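Local structure of monomethylamine methyltransferase mtmB1 (Methanosarcina barkeri, 1NTH) at residues 24-27 and 28-32. The protein catalyses transfer of the methyl group from monomethylamine to the corrinoid cofactor of its partner protein MtmC, a step of methanogenesis from methylamine. Residues are numbered along the deposited sequence; the frame is centred on the assembly and turned at random.
Sequences QDDW and DLMKI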
ATOM      1  N   GLN A  24     -34.508  -3.037  34.533  1.00 24.25           N
ATOM      2  CA  GLN A  24     -34.639  -3.817  33.313  1.00 25.03           C
ATOM      3  C   GLN A  24     -35.997  -4.512  33.255  1.00 25.10           C
ATOM      4  O   GLN A  24     -36.531  -4.750  32.173  1.00 23.15           O
ATOM      5  CB  GLN A  24     -33.500  -4.836  33.187  1.00 26.81           C
ATOM      6  CG  GLN A  24     -33.390  -5.425  31.781  1.00 30.18           C
ATOM      7  CD  GLN A  24     -32.033  -6.046  31.487  1.00 32.14           C
ATOM      8  OE1 GLN A  24     -31.800  -6.553  30.389  1.00 31.92           O
ATOM      9  NE2 GLN A  24     -31.134  -6.008  32.463  1.00 34.58           N
ATOM     10  N   ASP A  25     -36.560  -4.832  34.416  1.00 24.14           N
ATOM     11  CA  ASP A  25     -37.873  -5.469  34.448  1.00 24.59           C
ATOM     12  C   ASP A  25     -38.943  -4.470  34.029  1.00 22.70           C
ATOM     13  O   ASP A  25     -39.913  -4.837  33.362  1.00 22.97           O
ATOM     14  CB  ASP A  25     -38.183  -6.010  35.848  1.00 27.27           C
ATOM     15  CG  ASP A  25     -37.649  -7.414  36.063  1.00 31.20           C
ATOM     16  OD1 ASP A  25     -36.972  -7.940  35.156  1.00 32.64           O
ATOM     17  OD2 ASP A  25     -37.908  -7.994  37.141  1.00 34.06           O
ATOM     18  N   ASP A  26     -38.776  -3.208  34.423  1.00 21.84           N
ATOM     19  CA  ASP A  26     -39.745  -2.183  34.043  1.00 23.24           C
ATOM     20  C   ASP A  26     -39.738  -2.051  32.527  1.00 22.39           C
ATOM     21  O   ASP A  26     -40.764  -1.767  31.912  1.00 21.87           O
ATOM     22  CB  ASP A  26     -39.398  -0.820  34.650  1.00 26.44           C
ATOM     23  CG  ASP A  26     -39.670  -0.749  36.144  1.00 31.67           C
ATOM     24  OD1 ASP A  26     -40.651  -1.364  36.614  1.00 29.02           O
ATOM     25  OD2 ASP A  26     -38.903  -0.052  36.843  1.00 34.69           O
ATOM     26  N   TRP A  27     -38.570  -2.257  31.931  1.00 21.54           N
ATOM     27  CA  TRP A  27     -38.435  -2.151  30.487  1.00 21.03           C
ATOM     28  C   TRP A  27     -38.996  -3.376  29.774  1.00 19.81           C
ATOM     29  O   TRP A  27     -39.857  -3.249  28.900  1.00 20.68           O
ATOM     30  CB  TRP A  27     -36.959  -1.959  30.113  1.00 19.98           C
ATOM     31  CG  TRP A  27     -36.728  -1.662  28.653  1.00 18.65           C
ATOM     32  CD1 TRP A  27     -36.280  -2.530  27.695  1.00 19.90           C
ATOM     33  CD2 TRP A  27     -36.917  -0.403  27.998  1.00 17.72           C
ATOM     34  NE1 TRP A  27     -36.174  -1.883  26.483  1.00 17.21           N
ATOM     35  CE2 TRP A  27     -36.557  -0.579  26.642  1.00 18.28           C
ATOM     36  CE3 TRP A  27     -37.352   0.859  28.425  1.00 18.54           C
ATOM     37  CZ2 TRP A  27     -36.621   0.464  25.709  1.00 18.27           C
ATOM     38  CZ3 TRP A  27     -37.416   1.897  27.498  1.00 20.20           C
ATOM     39  CH2 TRP A  27     -37.050   1.689  26.153  1.00 20.02           C
ATOM     40  N   ASP A  28     -38.524  -4.557  30.164  1.00 19.86           N
ATOM     41  CA  ASP A  28     -38.940  -5.810  29.541  1.00 20.43           C
ATOM     42  C   ASP A  28     -40.366  -6.265  29.806  1.00 20.87           C
ATOM     43  O   ASP A  28     -41.021  -6.808  28.920  1.00 21.34           O
ATOM     44  CB  ASP A  28     -38.033  -6.963  29.971  1.00 21.07           C
ATOM     45  CG  ASP A  28     -36.572  -6.692  29.712  1.00 24.11           C
ATOM     46  OD1 ASP A  28     -36.261  -5.957  28.751  1.00 23.85           O
ATOM     47  OD2 ASP A  28     -35.738  -7.235  30.467  1.00 24.46           O
ATOM     48  N   LEU A  29     -40.829  -6.063  31.033  1.00 21.65           N
ATOM     49  CA  LEU A  29     -42.155  -6.520  31.426  1.00 22.25           C
ATOM     50  C   LEU A  29     -43.255  -5.467  31.414  1.00 21.68           C
ATOM     51  O   LEU A  29     -44.409  -5.776  31.726  1.00 23.14           O
ATOM     52  CB  LEU A  29     -42.070  -7.151  32.818  1.00 22.38           C
ATOM     53  CG  LEU A  29     -40.933  -8.162  33.013  1.00 23.85           C
ATOM     54  CD1 LEU A  29     -40.963  -8.690  34.442  1.00 25.21           C
ATOM     55  CD2 LEU A  29     -41.066  -9.301  32.012  1.00 24.65           C
ATOM     56  N   MET A  30     -42.913  -4.235  31.049  1.00 21.06           N
ATOM     57  CA  MET A  30     -43.905  -3.173  31.025  1.00 21.90           C
ATOM     58  C   MET A  30     -43.809  -2.208  29.843  1.00 22.16           C
ATOM     59  O   MET A  30     -44.667  -2.216  28.967  1.00 20.78           O
ATOM     60  CB  MET A  30     -43.851  -2.385  32.340  1.00 23.29           C
ATOM     61  CG  MET A  30     -44.805  -1.202  32.405  1.00 24.63           C
ATOM     62  SD  MET A  30     -44.816  -0.404  34.028  1.00 27.53           S
ATOM     63  CE  MET A  30     -43.280   0.535  33.948  1.00 27.88           C
ATOM     64  N   LYS A  31     -42.766  -1.384  29.808  1.00 21.78           N
ATOM     65  CA  LYS A  31     -42.632  -0.403  28.740  1.00 21.07           C
ATOM     66  C   LYS A  31     -42.696  -0.964  27.320  1.00 20.96           C
ATOM     67  O   LYS A  31     -43.483  -0.491  26.498  1.00 20.91           O
ATOM     68  CB  LYS A  31     -41.351   0.412  28.938  1.00 22.67           C
ATOM     69  CG  LYS A  31     -41.396   1.290  30.187  1.00 26.91           C
ATOM     70  CD  LYS A  31     -40.138   2.121  30.348  1.00 30.60           C
ATOM     71  CE  LYS A  31     -40.186   2.952  31.623  1.00 32.13           C
ATOM     72  NZ  LYS A  31     -41.318   3.915  31.614  1.00 34.87           N
ATOM     73  N   ILE A  32     -41.883  -1.972  27.030  1.00 19.73           N
ATOM     74  CA  ILE A  32     -41.875  -2.565  25.696  1.00 20.43           C
ATOM     75  C   ILE A  32     -43.180  -3.276  25.337  1.00 19.77           C
ATOM     76  O   ILE A  32     -43.809  -2.949  24.333  1.00 19.86           O
ATOM     77  CB  ILE A  32     -40.688  -3.544  25.533  1.00 20.09           C
ATOM     78  CG1 ILE A  32     -39.371  -2.760  25.549  1.00 21.34           C
ATOM     79  CG2 ILE A  32     -40.821  -4.334  24.235  1.00 21.62           C
ATOM     80  CD1 ILE A  32     -39.247  -1.746  24.431  1.00 21.72           C
TER
HETATM   81  O   HOH W   1     -33.804  -9.197  29.926  1.00 34.66           O
HETATM   82  O   HOH W   2     -36.318  -8.578  32.702  1.00 37.24           O
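Trp27 and Ile32 meet across a widened turn near the start of helix 24-42. Ile32 lays CG1 over one face of the indole, 3.7 Å from the centroid of the five-membered ring, a CH-pi contact displaced toward the rim, while its CD1 reaches CZ2. With CG anti to the backbone N (chi1 -173°), the indole extends beside its own carbonyl, where Ile32 can cover it. The Lys31 side chain runs at about a right angle to that of Trp27 and brings CD obliquely to 3.6 Å from CE3, before its amine leads away. At the ring edge, in plane, sits Asp28 OD1, 3.6 Å from CD1.

The backbone fits this spacing. Asp28 N and Leu29 N bond to the carbonyls four residues back, Gln24 O and Asp25 O, but Lys31 N turns to Asp26 O (2.9 Å) and Ile32 N to Trp27 O (3.0 Å), both five residues back. This pi-type turn, a local bulge in the helix, is consistent with the fifth residue on, Ile32, lying over the indole face.

Asp28 works at the polar side. Its OD2 accepts from two waters, one shared with Asp25 OD1 and the other linked weakly to Gln24 OE1, whereas OD1 forms a salt bridge with Lys237, which also bonds Gln24 OE1. Trp27 NE1 donates to Glu235 O, and Tyr76 and Ile83 pack against the indole. Replacing Trp27 with an alanine would probably leave Ile32 CG1 without its aromatic partner, Glu235 O without its donor, and a gap between this helix and strand 82-84.

Lys237 probably offsets the negative charge of the buried Asp28 carboxylate, and with Glu235 O, which takes the indole N-H, it ties the first turns to the 235-237 region, with apolar cover alongside.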